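Local atomic coordinates of SAM-dependent O-methyltransferase (Leptospira interrogans, PDB entry 2HNK), a protein that probably transfers a methyl group from S-adenosylmethionine to an oxygen of an acceptor substrate, and binds the by-product S-adenosylhomocysteine. Residues S45-L55 and V219-L227; K87-T98 and K113-T124. All blocks are in the same frame, centred on the assembly; numbering follows the deposited sequence.

Contact 1. Residues S45-L55 and V219-L227; sequences SPEEGQFLNIL and VPIADGVSL
In the modified Rossmann fold of this methyltransferase, F51 of helix 46-59 packs against the hairpin formed by antiparallel strands 214-219 and 225-230. The chain reverses there through a type II' turn from I221 to G224. The F51 ring, swung opposite its own amide by chi1 -175°, lies among I221, V225 and L227. I221 reaches its near end, CD1 lying 4.0 Å from F51 CB, while V225 CG1 meets the edge of the ring at 4.1 Å from F51 CE2. Farther out, F51 CZ comes within 4.0 Å of L227 CD1. One turn on in the helix, L55 CD2 sits above one ring face, offset toward the rim, and meets L227 CD2 tip to tip at 3.5 Å. E48 extends from the first turn of the same helix (chi1 174°), and its extended chain carries the carboxylate to A222 and V225. There OE2 lies 3.3 Å from A222 CB, and OE1 3.6 Å from V225 CG2. The helix begins at S45, whose OG caps it by accepting from E48 N at 3.2 Å.

L52 and L55 also touch I178 of strand 175-180. The second subunit also borders the contact: S217 of that chain packs on F51, and N5 of that chain accepts a hydrogen bond from A222 N.

No hydrogen bond crosses between the two segments, and cohesion therefore comes chiefly from hydrocarbon packing around the F51 ring. E48 brings a polar group into this packing: its carboxylate is buried near D180, and the E48 side chain is about 7 Å from bound S-adenosylhomocysteine. The methyls of A222 and V225 each lie against one of its two oxygens. E48 thus meets the hairpin by van der Waals contact alone, while F51 and L55 join helix to strands through hydrocarbon.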
# COMPACT_ATOMS: atom_id res chain seq x y z
N SER C 45 -9.07 -6.29 10.39
CA SER C 45 -9.21 -7.54 9.65
C SER C 45 -7.83 -8.17 9.42
O SER C 45 -6.81 -7.46 9.46
CB SER C 45 -9.90 -7.27 8.31
OG SER C 45 -9.30 -6.17 7.65
N PRO C 46 -7.78 -9.50 9.20
CA PRO C 46 -6.51 -10.13 8.80
C PRO C 46 -5.98 -9.65 7.44
O PRO C 46 -4.78 -9.62 7.23
CB PRO C 46 -6.85 -11.62 8.77
CG PRO C 46 -8.32 -11.70 8.70
CD PRO C 46 -8.86 -10.48 9.35
N GLU C 47 -6.89 -9.27 6.54
CA GLU C 47 -6.55 -8.60 5.29
C GLU C 47 -5.81 -7.29 5.55
O GLU C 47 -4.76 -7.04 4.96
CB GLU C 47 -7.81 -8.32 4.46
CG GLU C 47 -8.53 -9.54 3.87
CD GLU C 47 -9.47 -10.24 4.84
OE1 GLU C 47 -10.07 -11.26 4.44
OE2 GLU C 47 -9.61 -9.78 6.00
N GLU C 48 -6.36 -6.45 6.42
CA GLU C 48 -5.67 -5.22 6.77
C GLU C 48 -4.31 -5.52 7.42
O GLU C 48 -3.33 -4.86 7.12
CB GLU C 48 -6.51 -4.32 7.67
CG GLU C 48 -5.71 -3.11 8.14
CD GLU C 48 -6.51 -2.08 8.89
OE1 GLU C 48 -5.95 -1.01 9.13
OE2 GLU C 48 -7.69 -2.32 9.22
N GLY C 49 -4.28 -6.53 8.29
CA GLY C 49 -3.04 -7.04 8.86
C GLY C 49 -1.96 -7.30 7.82
O GLY C 49 -0.83 -6.82 7.95
N GLN C 50 -2.33 -8.04 6.78
CA GLN C 50 -1.43 -8.37 5.67
C GLN C 50 -0.97 -7.15 4.89
O GLN C 50 0.18 -7.10 4.41
CB GLN C 50 -2.08 -9.39 4.72
CG GLN C 50 -1.73 -10.82 5.02
CD GLN C 50 -0.25 -11.08 4.92
OE1 GLN C 50 0.43 -11.24 5.93
NE2 GLN C 50 0.28 -11.11 3.69
N PHE C 51 -1.88 -6.19 4.76
CA PHE C 51 -1.59 -4.91 4.14
C PHE C 51 -0.50 -4.17 4.92
O PHE C 51 0.47 -3.69 4.34
CB PHE C 51 -2.89 -4.10 4.04
CG PHE C 51 -2.76 -2.79 3.31
CD1 PHE C 51 -2.28 -2.74 2.00
CD2 PHE C 51 -3.17 -1.61 3.92
CE1 PHE C 51 -2.18 -1.54 1.32
CE2 PHE C 51 -3.07 -0.39 3.25
CZ PHE C 51 -2.58 -0.36 1.94
N LEU C 52 -0.66 -4.11 6.25
CA LEU C 52 0.35 -3.50 7.13
C LEU C 52 1.68 -4.26 7.05
O LEU C 52 2.74 -3.65 6.99
CB LEU C 52 -0.16 -3.45 8.58
CG LEU C 52 -1.48 -2.71 8.87
CD1 LEU C 52 -1.88 -2.84 10.34
CD2 LEU C 52 -1.42 -1.25 8.45
N ASN C 53 1.60 -5.59 7.02
CA ASN C 53 2.76 -6.44 6.85
C ASN C 53 3.55 -6.09 5.59
O ASN C 53 4.73 -5.75 5.68
CB ASN C 53 2.33 -7.92 6.88
CG ASN C 53 3.52 -8.87 6.96
OD1 ASN C 53 4.22 -9.08 5.98
ND2 ASN C 53 3.73 -9.46 8.13
N ILE C 54 2.90 -6.12 4.43
CA ILE C 54 3.59 -5.84 3.17
C ILE C 54 4.16 -4.41 3.12
O ILE C 54 5.29 -4.20 2.67
CB ILE C 54 2.71 -6.18 1.91
CG1 ILE C 54 3.59 -6.48 0.70
CG2 ILE C 54 1.72 -5.08 1.56
CD1 ILE C 54 3.64 -7.93 0.34
N LEU C 55 3.39 -3.45 3.60
CA LEU C 55 3.83 -2.06 3.66
C LEU C 55 5.07 -1.87 4.52
O LEU C 55 5.95 -1.09 4.18
CB LEU C 55 2.71 -1.16 4.18
CG LEU C 55 1.92 -0.21 3.26
CD1 LEU C 55 1.93 -0.57 1.77
CD2 LEU C 55 0.48 -0.07 3.79
N VAL C 219 -6.94 4.72 1.04
CA VAL C 219 -7.24 3.40 0.49
C VAL C 219 -8.54 2.89 1.12
O VAL C 219 -8.65 2.84 2.34
CB VAL C 219 -6.07 2.42 0.81
CG1 VAL C 219 -6.31 1.06 0.20
CG2 VAL C 219 -4.75 3.01 0.36
N PRO C 220 -9.53 2.51 0.28
CA PRO C 220 -10.78 2.02 0.87
C PRO C 220 -10.70 0.56 1.34
O PRO C 220 -11.54 -0.27 1.00
CB PRO C 220 -11.80 2.22 -0.25
CG PRO C 220 -11.00 2.11 -1.52
CD PRO C 220 -9.59 2.55 -1.19
N ILE C 221 -9.68 0.27 2.14
CA ILE C 221 -9.59 -1.03 2.78
C ILE C 221 -10.05 -0.89 4.24
O ILE C 221 -9.80 0.15 4.87
CB ILE C 221 -8.15 -1.65 2.65
CG1 ILE C 221 -8.14 -3.11 3.15
CG2 ILE C 221 -7.11 -0.80 3.37
CD1 ILE C 221 -6.78 -3.80 3.02
N ALA C 222 -10.73 -1.91 4.75
CA ALA C 222 -11.31 -1.89 6.09
C ALA C 222 -12.21 -0.66 6.28
O ALA C 222 -13.17 -0.49 5.53
CB ALA C 222 -10.22 -1.96 7.16
N ASP C 223 -11.90 0.19 7.26
CA ASP C 223 -12.69 1.40 7.53
C ASP C 223 -11.99 2.66 6.98
O ASP C 223 -12.14 3.76 7.53
CB ASP C 223 -12.93 1.52 9.04
CG ASP C 223 -13.97 2.58 9.39
OD1 ASP C 223 -14.97 2.73 8.65
OD2 ASP C 223 -13.77 3.26 10.41
N GLY C 224 -11.24 2.48 5.89
CA GLY C 224 -10.41 3.53 5.32
C GLY C 224 -9.03 3.49 5.94
O GLY C 224 -8.89 3.45 7.16
N VAL C 225 -8.00 3.46 5.09
CA VAL C 225 -6.62 3.52 5.57
C VAL C 225 -5.85 4.55 4.73
O VAL C 225 -5.73 4.39 3.51
CB VAL C 225 -5.91 2.14 5.52
CG1 VAL C 225 -4.49 2.26 6.05
CG2 VAL C 225 -6.67 1.08 6.33
N SER C 226 -5.35 5.59 5.39
CA SER C 226 -4.57 6.62 4.71
C SER C 226 -3.11 6.32 4.79
O SER C 226 -2.57 6.06 5.86
CB SER C 226 -4.84 8.01 5.29
OG SER C 226 -6.02 8.54 4.74
N LEU C 227 -2.47 6.37 3.62
CA LEU C 227 -1.02 6.25 3.53
C LEU C 227 -0.51 7.67 3.38
O LEU C 227 -0.75 8.32 2.36
CB LEU C 227 -0.64 5.38 2.34
CG LEU C 227 -1.20 3.95 2.37
CD1 LEU C 227 -0.76 3.15 1.16
CD2 LEU C 227 -0.82 3.23 3.68

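Contact 2. Residues K87-T98 and K113-T124. With SAH (S-adenosyl-L-homocysteine), chain O.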
# COMPACT_ATOMS: atom_id res chain seq x y z
N LYS C 87 12.40 -2.86 15.18
CA LYS C 87 11.71 -2.72 16.46
C LYS C 87 10.45 -1.84 16.40
O LYS C 87 10.39 -0.91 15.60
CB LYS C 87 12.68 -2.18 17.51
CG LYS C 87 13.86 -3.12 17.78
CD LYS C 87 15.02 -2.37 18.41
CE LYS C 87 16.23 -3.28 18.52
NZ LYS C 87 17.24 -2.70 19.45
N ILE C 88 9.47 -2.15 17.25
CA ILE C 88 8.22 -1.37 17.33
C ILE C 88 7.92 -0.91 18.77
O ILE C 88 7.98 -1.71 19.70
CB ILE C 88 6.99 -2.13 16.71
CG1 ILE C 88 5.68 -1.35 16.92
CG2 ILE C 88 6.89 -3.55 17.25
CD1 ILE C 88 4.47 -1.94 16.19
N LEU C 89 7.61 0.37 18.94
CA LEU C 89 7.04 0.88 20.18
C LEU C 89 5.51 0.98 20.09
O LEU C 89 4.98 1.59 19.17
CB LEU C 89 7.64 2.24 20.56
CG LEU C 89 6.99 3.03 21.71
CD1 LEU C 89 7.14 2.32 23.04
CD2 LEU C 89 7.56 4.43 21.82
N CYS C 90 4.84 0.37 21.07
CA CYS C 90 3.39 0.40 21.18
C CYS C 90 2.93 1.31 22.31
O CYS C 90 3.41 1.20 23.44
CB CYS C 90 2.86 -1.01 21.44
SG CYS C 90 3.11 -2.12 20.07
N CYS C 91 2.00 2.20 22.00
CA CYS C 91 1.45 3.15 22.97
C CYS C 91 -0.02 2.86 23.17
O CYS C 91 -0.79 2.84 22.21
CB CYS C 91 1.58 4.59 22.46
SG CYS C 91 3.21 5.08 21.92
N ASP C 92 -0.40 2.63 24.42
CA ASP C 92 -1.78 2.36 24.77
C ASP C 92 -2.01 2.80 26.21
O ASP C 92 -1.08 2.81 27.03
CB ASP C 92 -2.09 0.87 24.61
CG ASP C 92 -3.56 0.59 24.34
OD1 ASP C 92 -4.37 0.57 25.30
OD2 ASP C 92 -3.92 0.37 23.17
N VAL C 93 -3.25 3.17 26.51
CA VAL C 93 -3.65 3.54 27.86
C VAL C 93 -4.03 2.35 28.74
O VAL C 93 -4.12 2.49 29.96
CB VAL C 93 -4.85 4.53 27.85
CG1 VAL C 93 -4.41 5.89 27.38
CG2 VAL C 93 -6.01 3.99 26.99
N SER C 94 -4.24 1.18 28.12
CA SER C 94 -4.87 0.06 28.81
C SER C 94 -3.92 -1.08 29.17
O SER C 94 -3.36 -1.75 28.29
CB SER C 94 -6.05 -0.48 27.98
OG SER C 94 -6.51 -1.71 28.51
N GLU C 95 -3.76 -1.30 30.48
CA GLU C 95 -2.98 -2.43 30.98
C GLU C 95 -3.68 -3.74 30.62
O GLU C 95 -3.04 -4.68 30.16
CB GLU C 95 -2.80 -2.35 32.50
CG GLU C 95 -1.68 -3.25 33.04
CD GLU C 95 -2.02 -3.94 34.36
OE1 GLU C 95 -1.50 -5.05 34.61
OE2 GLU C 95 -2.82 -3.38 35.15
N GLU C 96 -4.99 -3.76 30.84
CA GLU C 96 -5.82 -4.93 30.61
C GLU C 96 -5.69 -5.49 29.19
O GLU C 96 -5.43 -6.68 29.01
CB GLU C 96 -7.29 -4.60 30.91
CG GLU C 96 -8.24 -5.76 30.70
CD GLU C 96 -9.67 -5.46 31.13
OE1 GLU C 96 -10.13 -4.31 30.93
OE2 GLU C 96 -10.34 -6.37 31.67
N TRP C 97 -5.85 -4.63 28.19
CA TRP C 97 -5.84 -5.06 26.79
C TRP C 97 -4.45 -5.36 26.28
O TRP C 97 -4.27 -6.29 25.50
CB TRP C 97 -6.52 -4.04 25.90
CG TRP C 97 -7.99 -3.97 26.16
CD1 TRP C 97 -8.80 -4.99 26.58
CD2 TRP C 97 -8.83 -2.83 26.00
NE1 TRP C 97 -10.10 -4.54 26.70
CE2 TRP C 97 -10.14 -3.22 26.34
CE3 TRP C 97 -8.60 -1.51 25.58
CZ2 TRP C 97 -11.22 -2.34 26.29
CZ3 TRP C 97 -9.68 -0.63 25.53
CH2 TRP C 97 -10.98 -1.05 25.88
N THR C 98 -3.46 -4.60 26.74
CA THR C 98 -2.09 -4.87 26.35
C THR C 98 -1.53 -6.10 27.05
O THR C 98 -0.54 -6.68 26.60
CB THR C 98 -1.17 -3.63 26.48
OG1 THR C 98 -1.11 -3.20 27.84
CG2 THR C 98 -1.69 -2.49 25.60
N LYS C 113 11.39 -7.75 19.97
CA LYS C 113 11.21 -6.67 18.98
C LYS C 113 10.28 -5.57 19.45
O LYS C 113 10.19 -4.53 18.81
CB LYS C 113 10.65 -7.26 17.68
CG LYS C 113 11.68 -7.99 16.82
CD LYS C 113 10.99 -8.91 15.81
CE LYS C 113 11.62 -8.77 14.44
NZ LYS C 113 10.98 -9.69 13.45
N ILE C 114 9.58 -5.79 20.57
CA ILE C 114 8.46 -4.93 20.96
C ILE C 114 8.71 -4.16 22.26
O ILE C 114 9.17 -4.74 23.25
CB ILE C 114 7.14 -5.74 21.09
CG1 ILE C 114 6.84 -6.48 19.79
CG2 ILE C 114 5.98 -4.85 21.48
CD1 ILE C 114 5.75 -7.51 19.90
N PHE C 115 8.38 -2.87 22.23
CA PHE C 115 8.51 -1.94 23.35
C PHE C 115 7.13 -1.40 23.72
O PHE C 115 6.35 -1.01 22.86
CB PHE C 115 9.42 -0.77 22.97
CG PHE C 115 10.83 -1.16 22.65
CD1 PHE C 115 11.13 -1.92 21.51
CD2 PHE C 115 11.88 -0.74 23.46
CE1 PHE C 115 12.44 -2.28 21.22
CE2 PHE C 115 13.20 -1.09 23.16
CZ PHE C 115 13.48 -1.86 22.04
N LEU C 116 6.83 -1.36 25.01
CA LEU C 116 5.52 -0.89 25.45
C LEU C 116 5.64 0.29 26.41
O LEU C 116 6.46 0.27 27.33
CB LEU C 116 4.73 -2.03 26.09
CG LEU C 116 3.30 -1.78 26.61
CD1 LEU C 116 2.33 -1.45 25.51
CD2 LEU C 116 2.83 -3.00 27.38
N LYS C 117 4.84 1.32 26.15
CA LYS C 117 4.69 2.43 27.07
C LYS C 117 3.21 2.69 27.31
O LYS C 117 2.50 3.19 26.43
CB LYS C 117 5.39 3.69 26.54
CG LYS C 117 5.47 4.83 27.58
CD LYS C 117 6.10 4.36 28.89
CE LYS C 117 6.10 5.46 29.95
NZ LYS C 117 4.72 5.80 30.39
N LEU C 118 2.76 2.34 28.51
CA LEU C 118 1.40 2.61 28.96
C LEU C 118 1.29 4.05 29.41
O LEU C 118 2.24 4.62 29.95
CB LEU C 118 1.01 1.68 30.11
CG LEU C 118 0.95 0.17 29.82
CD1 LEU C 118 0.90 -0.61 31.13
CD2 LEU C 118 -0.24 -0.21 28.90
N GLY C 119 0.12 4.63 29.19
CA GLY C 119 -0.14 6.01 29.52
C GLY C 119 -0.73 6.71 28.31
O GLY C 119 -0.98 6.08 27.29
N SER C 120 -0.94 8.02 28.45
CA SER C 120 -1.43 8.89 27.38
C SER C 120 -0.41 9.01 26.24
O SER C 120 0.76 9.31 26.48
CB SER C 120 -1.76 10.27 27.96
OG SER C 120 -1.36 11.32 27.09
N ALA C 121 -0.87 8.79 25.01
CA ALA C 121 0.03 8.79 23.85
C ALA C 121 0.53 10.19 23.49
O ALA C 121 1.68 10.34 23.07
CB ALA C 121 -0.62 8.13 22.65
N LEU C 122 -0.31 11.21 23.68
CA LEU C 122 0.17 12.59 23.53
C LEU C 122 1.42 12.84 24.38
O LEU C 122 2.41 13.39 23.88
CB LEU C 122 -0.93 13.61 23.87
CG LEU C 122 -2.13 13.71 22.90
CD1 LEU C 122 -3.20 14.63 23.47
CD2 LEU C 122 -1.72 14.18 21.51
N GLU C 123 1.39 12.40 25.63
CA GLU C 123 2.52 12.48 26.54
C GLU C 123 3.70 11.62 26.12
O GLU C 123 4.84 12.08 26.13
CB GLU C 123 2.11 12.01 27.92
CG GLU C 123 1.56 13.07 28.82
CD GLU C 123 1.51 12.58 30.24
OE1 GLU C 123 0.39 12.45 30.79
OE2 GLU C 123 2.61 12.28 30.79
N THR C 124 3.42 10.37 25.78
CA THR C 124 4.46 9.43 25.39
C THR C 124 5.24 9.97 24.20
O THR C 124 6.47 9.89 24.15
CB THR C 124 3.86 8.04 25.08
OG1 THR C 124 3.24 7.53 26.26
CG2 THR C 124 4.95 7.07 24.61
N SAH O . -4.40 -1.47 16.73
CA SAH O . -5.43 -2.26 17.47
CB SAH O . -6.73 -1.46 17.57
CG SAH O . -6.61 -0.17 18.39
SD SAH O . -8.16 0.16 19.25
C SAH O . -5.68 -3.66 16.88
O SAH O . -6.42 -4.47 17.45
OXT SAH O . -5.16 -4.02 15.83
C5' SAH O . -7.57 1.67 20.06
C4' SAH O . -6.73 1.45 21.31
O4' SAH O . -6.13 2.68 21.67
C3' SAH O . -7.54 0.99 22.51
O3' SAH O . -6.95 -0.17 23.03
C2' SAH O . -7.46 2.10 23.53
O2' SAH O . -7.25 1.57 24.83
C1' SAH O . -6.25 2.90 23.06
N9 SAH O . -6.32 4.35 23.38
C8 SAH O . -7.44 5.14 23.54
N7 SAH O . -7.04 6.40 23.84
C5 SAH O . -5.68 6.43 23.88
C6 SAH O . -4.75 7.43 24.13
N6 SAH O . -5.15 8.67 24.41
N1 SAH O . -3.40 7.14 24.11
C2 SAH O . -2.97 5.86 23.82
N3 SAH O . -3.89 4.86 23.57
C4 SAH O . -5.22 5.14 23.60
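I88 and C90 of strand 87-92 interlock with parallel strand 114-118 through a tight backbone ladder. I88 N donates to K113 O (2.9 Å) and I88 O accepts from F115 N; C90 N binds F115 O at 2.7 Å, nearly straight at 175°, and C90 O accepts from K117 N. G119 N to D92 O is the bent last rung (142°). On one sheet face I88 CG2 lies beside I114 CG1 (3.9 Å) and L118 CD2 against T98 OG1 (3.3 Å); on the other, L89 CD1 packs on F115 CB and C91 SG on T124 CG2.

The C-terminal ends of the two strands face the ligand. D92 OD1 accepts from ribose O2' of S-adenosylhomocysteine and OD2 from O3', both at 3.1 Å. OD1 also takes S94 N in an Asx turn, and OD2 takes T69 N and F70 N, so two and three bonds respectively hold the carboxylate's rotation. A121 N reaches adenine N1 at 3.2 Å.

The solvent side is looser: L118 CD1 lies 4.2 Å from CG of exposed E95. V93, though exposed, lays its methyls against the adenine.

Strand 87-92 is flanked by strand 63-67, whereas 114-118 is outermost within the chain; helix 95-107 covers I114 and L116, and helix 160-170 packs on A121.

In the fold
Contacts 1 and 2 reach the same seven-stranded sheet on opposite sides of the chain's centre, and contact 2 is nested within the loop closed by contact 1. Contact 1 is buried and lies beside the second subunit, joining a helix to the antiparallel hairpin by aliphatic and aromatic packing. Contact 2, which no other chain touches, pairs parallel strands of a beta-alpha-beta unit by backbone hydrogen bonds and runs out to a partly exposed margin. Their acidic groups differ likewise: D92 binds the ribose of S-adenosylhomocysteine directly, whereas the E48 side chain is about 7 Å from that ligand. Centres are 21 Å apart, and the two contacts do not touch.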